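Ribonuclease S-F11 (Nicotiana alata, PDB 1IOO) cleaves RNA as a secreted T2-family ribonuclease of the style, associated with gametophytic self-incompatibility. Local coordinates at residues D1-Q6 / N38-L43. Residues are numbered along the deposited sequence; the frame is centred on the assembly and turned at random.
Sequences DFEYLQ and NVKTRL
Chi1 of -57° sets Glu3 CG beside its own backbone N, close to Asn38 OD1, and the chain runs on extended (chi2 -176°), carrying the carboxylate to Val39 N; the Glu3 and Asn38 side chains cross at about a right angle. Glu3 and Tyr4 both pair with Asp37 in a classic beta bulge, where strand 4-10 of the T2 ribonuclease sheet begins against the end of strand 30-37. Beyond that strand end, Glu3 OE1 accepts from Val39 N at 2.5 Å, nearly straight (174°) and close to the C-O axis. Glu3 N gives a weak bond to Asn38 OD1 at 3.1 Å. A water donates to that OD1 and to Asp1 O, and accepts weakly from Lys40 NZ. Glu3 OE2 lies 4.2 Å from Lys40 NZ, too far for a salt bridge, though the opposite charges probably attract mildly. An alanine at Glu3 would probably leave Val39 N without its acceptor and Lys40 NZ without the nearby carboxylate. On either side of Glu3 in sequence, Tyr4 CE2 packs 4.0 Å from Val39 CG2 and Phe2 CB touches Leu43 CD2 at 3.7 Å; the Leu43 side chain lies about 7 Å from that of catalytic His91. Within the loop, Arg42, salt-bridged to Asp37, donates from NH1 to Asn38 O at 2.6 Å, tilted from the guanidinium plane; Tyr4 OH sits over one guanidinium face, 3.6 Å from Arg42 NH2.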
ATOM      1  N   ASP A   1      21.865   1.201   6.036  1.00 33.67           N
ATOM      2  CA  ASP A   1      20.962   1.264   4.855  1.00 32.92           C
ATOM      3  C   ASP A   1      20.032   0.055   4.827  1.00 31.72           C
ATOM      4  O   ASP A   1      20.475  -1.085   4.989  1.00 33.28           O
ATOM      5  CB  ASP A   1      21.789   1.318   3.567  1.00 34.06           C
ATOM      6  CG  ASP A   1      20.927   1.344   2.326  1.00 35.76           C
ATOM      7  OD1 ASP A   1      19.960   2.130   2.300  1.00 35.97           O
ATOM      8  OD2 ASP A   1      21.219   0.585   1.376  1.00 36.96           O
ATOM      9  N   PHE A   2      18.744   0.310   4.632  1.00 28.90           N
ATOM     10  CA  PHE A   2      17.760  -0.759   4.585  1.00 25.56           C
ATOM     11  C   PHE A   2      17.918  -1.591   3.315  1.00 24.46           C
ATOM     12  O   PHE A   2      18.639  -1.203   2.394  1.00 24.89           O
ATOM     13  CB  PHE A   2      16.349  -0.179   4.715  1.00 24.14           C
ATOM     14  CG  PHE A   2      15.993   0.803   3.643  1.00 20.71           C
ATOM     15  CD1 PHE A   2      15.196   0.414   2.574  1.00 20.10           C
ATOM     16  CD2 PHE A   2      16.451   2.115   3.697  1.00 21.13           C
ATOM     17  CE1 PHE A   2      14.857   1.314   1.575  1.00 18.06           C
ATOM     18  CE2 PHE A   2      16.119   3.026   2.698  1.00 18.63           C
ATOM     19  CZ  PHE A   2      15.318   2.622   1.633  1.00 19.66           C
ATOM     20  N   GLU A   3      17.231  -2.726   3.262  1.00 23.28           N
ATOM     21  CA  GLU A   3      17.366  -3.649   2.141  1.00 22.20           C
ATOM     22  C   GLU A   3      16.407  -3.344   0.990  1.00 20.03           C
ATOM     23  O   GLU A   3      16.780  -3.495  -0.172  1.00 19.73           O
ATOM     24  CB  GLU A   3      17.166  -5.084   2.629  1.00 23.83           C
ATOM     25  CG  GLU A   3      18.129  -5.475   3.744  1.00 28.01           C
ATOM     26  CD  GLU A   3      17.992  -6.923   4.163  1.00 29.45           C
ATOM     27  OE1 GLU A   3      16.857  -7.359   4.439  1.00 30.15           O
ATOM     28  OE2 GLU A   3      19.024  -7.625   4.223  1.00 32.77           O
ATOM     29  N   TYR A   4      15.180  -2.932   1.292  1.00 18.55           N
ATOM     30  CA  TYR A   4      14.224  -2.672   0.217  1.00 15.78           C
ATOM     31  C   TYR A   4      13.108  -1.731   0.643  1.00 14.32           C
ATOM     32  O   TYR A   4      12.938  -1.426   1.823  1.00 13.55           O
ATOM     33  CB  TYR A   4      13.604  -3.997  -0.252  1.00 14.38           C
ATOM     34  CG  TYR A   4      12.773  -4.698   0.809  1.00 15.07           C
ATOM     35  CD1 TYR A   4      11.401  -4.469   0.916  1.00 15.33           C
ATOM     36  CD2 TYR A   4      13.367  -5.557   1.735  1.00 16.17           C
ATOM     37  CE1 TYR A   4      10.644  -5.075   1.921  1.00 16.13           C
ATOM     38  CE2 TYR A   4      12.622  -6.166   2.742  1.00 15.18           C
ATOM     39  CZ  TYR A   4      11.266  -5.923   2.834  1.00 16.09           C
ATOM     40  OH  TYR A   4      10.538  -6.502   3.848  1.00 17.71           O
ATOM     41  N   LEU A   5      12.362  -1.260  -0.350  1.00 12.26           N
ATOM     42  CA  LEU A   5      11.198  -0.419  -0.130  1.00 11.46           C
ATOM     43  C   LEU A   5       9.952  -1.186  -0.516  1.00 10.36           C
ATOM     44  O   LEU A   5       9.904  -1.786  -1.590  1.00 12.02           O
ATOM     45  CB  LEU A   5      11.244   0.834  -1.009  1.00 11.41           C
ATOM     46  CG  LEU A   5      12.138   2.017  -0.675  1.00 13.84           C
ATOM     47  CD1 LEU A   5      12.067   3.010  -1.828  1.00 13.40           C
ATOM     48  CD2 LEU A   5      11.674   2.671   0.620  1.00 12.60           C
ATOM     49  N   GLN A   6       8.952  -1.199   0.353  1.00  9.14           N
ATOM     50  CA  GLN A   6       7.723  -1.885   0.025  1.00 10.12           C
ATOM     51  C   GLN A   6       6.577  -0.909  -0.151  1.00  9.57           C
ATOM     52  O   GLN A   6       6.183  -0.220   0.791  1.00  9.71           O
ATOM     53  CB  GLN A   6       7.340  -2.913   1.101  1.00 11.93           C
ATOM     54  CG  GLN A   6       6.046  -3.638   0.729  1.00 14.57           C
ATOM     55  CD  GLN A   6       5.573  -4.636   1.760  1.00 18.92           C
ATOM     56  OE1 GLN A   6       4.567  -5.315   1.555  1.00 23.28           O
ATOM     57  NE2 GLN A   6       6.288  -4.731   2.876  1.00 23.46           N
ATOM     58  N   ASN A  38      13.787  -4.377   6.072  1.00 17.49           N
ATOM     59  CA  ASN A  38      14.771  -5.437   6.019  1.00 18.76           C
ATOM     60  C   ASN A  38      14.047  -6.774   6.085  1.00 20.35           C
ATOM     61  O   ASN A  38      12.958  -6.860   6.654  1.00 20.50           O
ATOM     62  CB  ASN A  38      15.740  -5.331   7.200  1.00 19.77           C
ATOM     63  CG  ASN A  38      16.570  -4.065   7.166  1.00 20.27           C
ATOM     64  OD1 ASN A  38      17.196  -3.743   6.155  1.00 20.35           O
ATOM     65  ND2 ASN A  38      16.586  -3.342   8.280  1.00 21.22           N
ATOM     66  N   VAL A  39      14.628  -7.809   5.494  1.00 22.71           N
ATOM     67  CA  VAL A  39      13.995  -9.120   5.498  1.00 25.12           C
ATOM     68  C   VAL A  39      13.947  -9.707   6.907  1.00 27.12           C
ATOM     69  O   VAL A  39      12.923 -10.244   7.332  1.00 27.40           O
ATOM     70  CB  VAL A  39      14.743 -10.100   4.571  1.00 26.10           C
ATOM     71  CG1 VAL A  39      13.999 -11.426   4.504  1.00 25.77           C
ATOM     72  CG2 VAL A  39      14.876  -9.494   3.182  1.00 25.25           C
ATOM     73  N   LYS A  40      15.056  -9.585   7.629  1.00 29.30           N
ATOM     74  CA  LYS A  40      15.169 -10.112   8.986  1.00 31.22           C
ATOM     75  C   LYS A  40      14.077  -9.566   9.902  1.00 31.84           C
ATOM     76  O   LYS A  40      12.997 -10.146  10.011  1.00 32.81           O
ATOM     77  CB  LYS A  40      16.548  -9.779   9.567  1.00 32.03           C
ATOM     78  CG  LYS A  40      16.958  -8.320   9.414  1.00 34.27           C
ATOM     79  CD  LYS A  40      18.281  -8.042  10.106  1.00 36.44           C
ATOM     80  CE  LYS A  40      18.801  -6.653   9.769  1.00 37.09           C
ATOM     81  NZ  LYS A  40      19.144  -6.534   8.323  1.00 36.98           N
ATOM     82  N   THR A  41      14.369  -8.452  10.567  1.00 31.96           N
ATOM     83  CA  THR A  41      13.423  -7.841  11.488  1.00 31.07           C
ATOM     84  C   THR A  41      12.796  -6.590  10.884  1.00 29.83           C
ATOM     85  O   THR A  41      13.405  -5.919  10.052  1.00 28.64           O
ATOM     86  CB  THR A  41      14.116  -7.478  12.821  1.00 32.66           C
ATOM     87  OG1 THR A  41      13.165  -6.890  13.717  1.00 35.23           O
ATOM     88  CG2 THR A  41      15.257  -6.504  12.581  1.00 33.93           C
ATOM     89  N   ARG A  42      11.577  -6.280  11.309  1.00 28.23           N
ATOM     90  CA  ARG A  42      10.867  -5.118  10.796  1.00 26.60           C
ATOM     91  C   ARG A  42      11.539  -3.815  11.209  1.00 24.38           C
ATOM     92  O   ARG A  42      11.897  -3.623  12.372  1.00 24.64           O
ATOM     93  CB  ARG A  42       9.412  -5.139  11.268  1.00 29.43           C
ATOM     94  CG  ARG A  42       8.565  -6.179  10.545  1.00 33.07           C
ATOM     95  CD  ARG A  42       8.340  -5.788   9.086  1.00 35.60           C
ATOM     96  NE  ARG A  42       8.672  -6.860   8.148  1.00 38.91           N
ATOM     97  CZ  ARG A  42       9.910  -7.209   7.809  1.00 39.69           C
ATOM     98  NH1 ARG A  42      10.948  -6.574   8.329  1.00 41.38           N
ATOM     99  NH2 ARG A  42      10.110  -8.195   6.945  1.00 40.59           N
ATOM    100  N   LEU A  43      11.723  -2.932  10.235  1.00 20.85           N
ATOM    101  CA  LEU A  43      12.332  -1.629  10.463  1.00 19.03           C
ATOM    102  C   LEU A  43      11.250  -0.568  10.641  1.00 17.33           C
ATOM    103  O   LEU A  43      10.349  -0.457   9.811  1.00 14.22           O
ATOM    104  CB  LEU A  43      13.214  -1.278   9.265  1.00 19.76           C
ATOM    105  CG  LEU A  43      14.105  -0.045   9.348  1.00 19.67           C
ATOM    106  CD1 LEU A  43      15.009  -0.147  10.572  1.00 20.54           C
ATOM    107  CD2 LEU A  43      14.924   0.063   8.070  1.00 20.76           C
TER
HETATM  108  O   HOH W   1      19.757  -3.815   6.589  1.00 35.27           O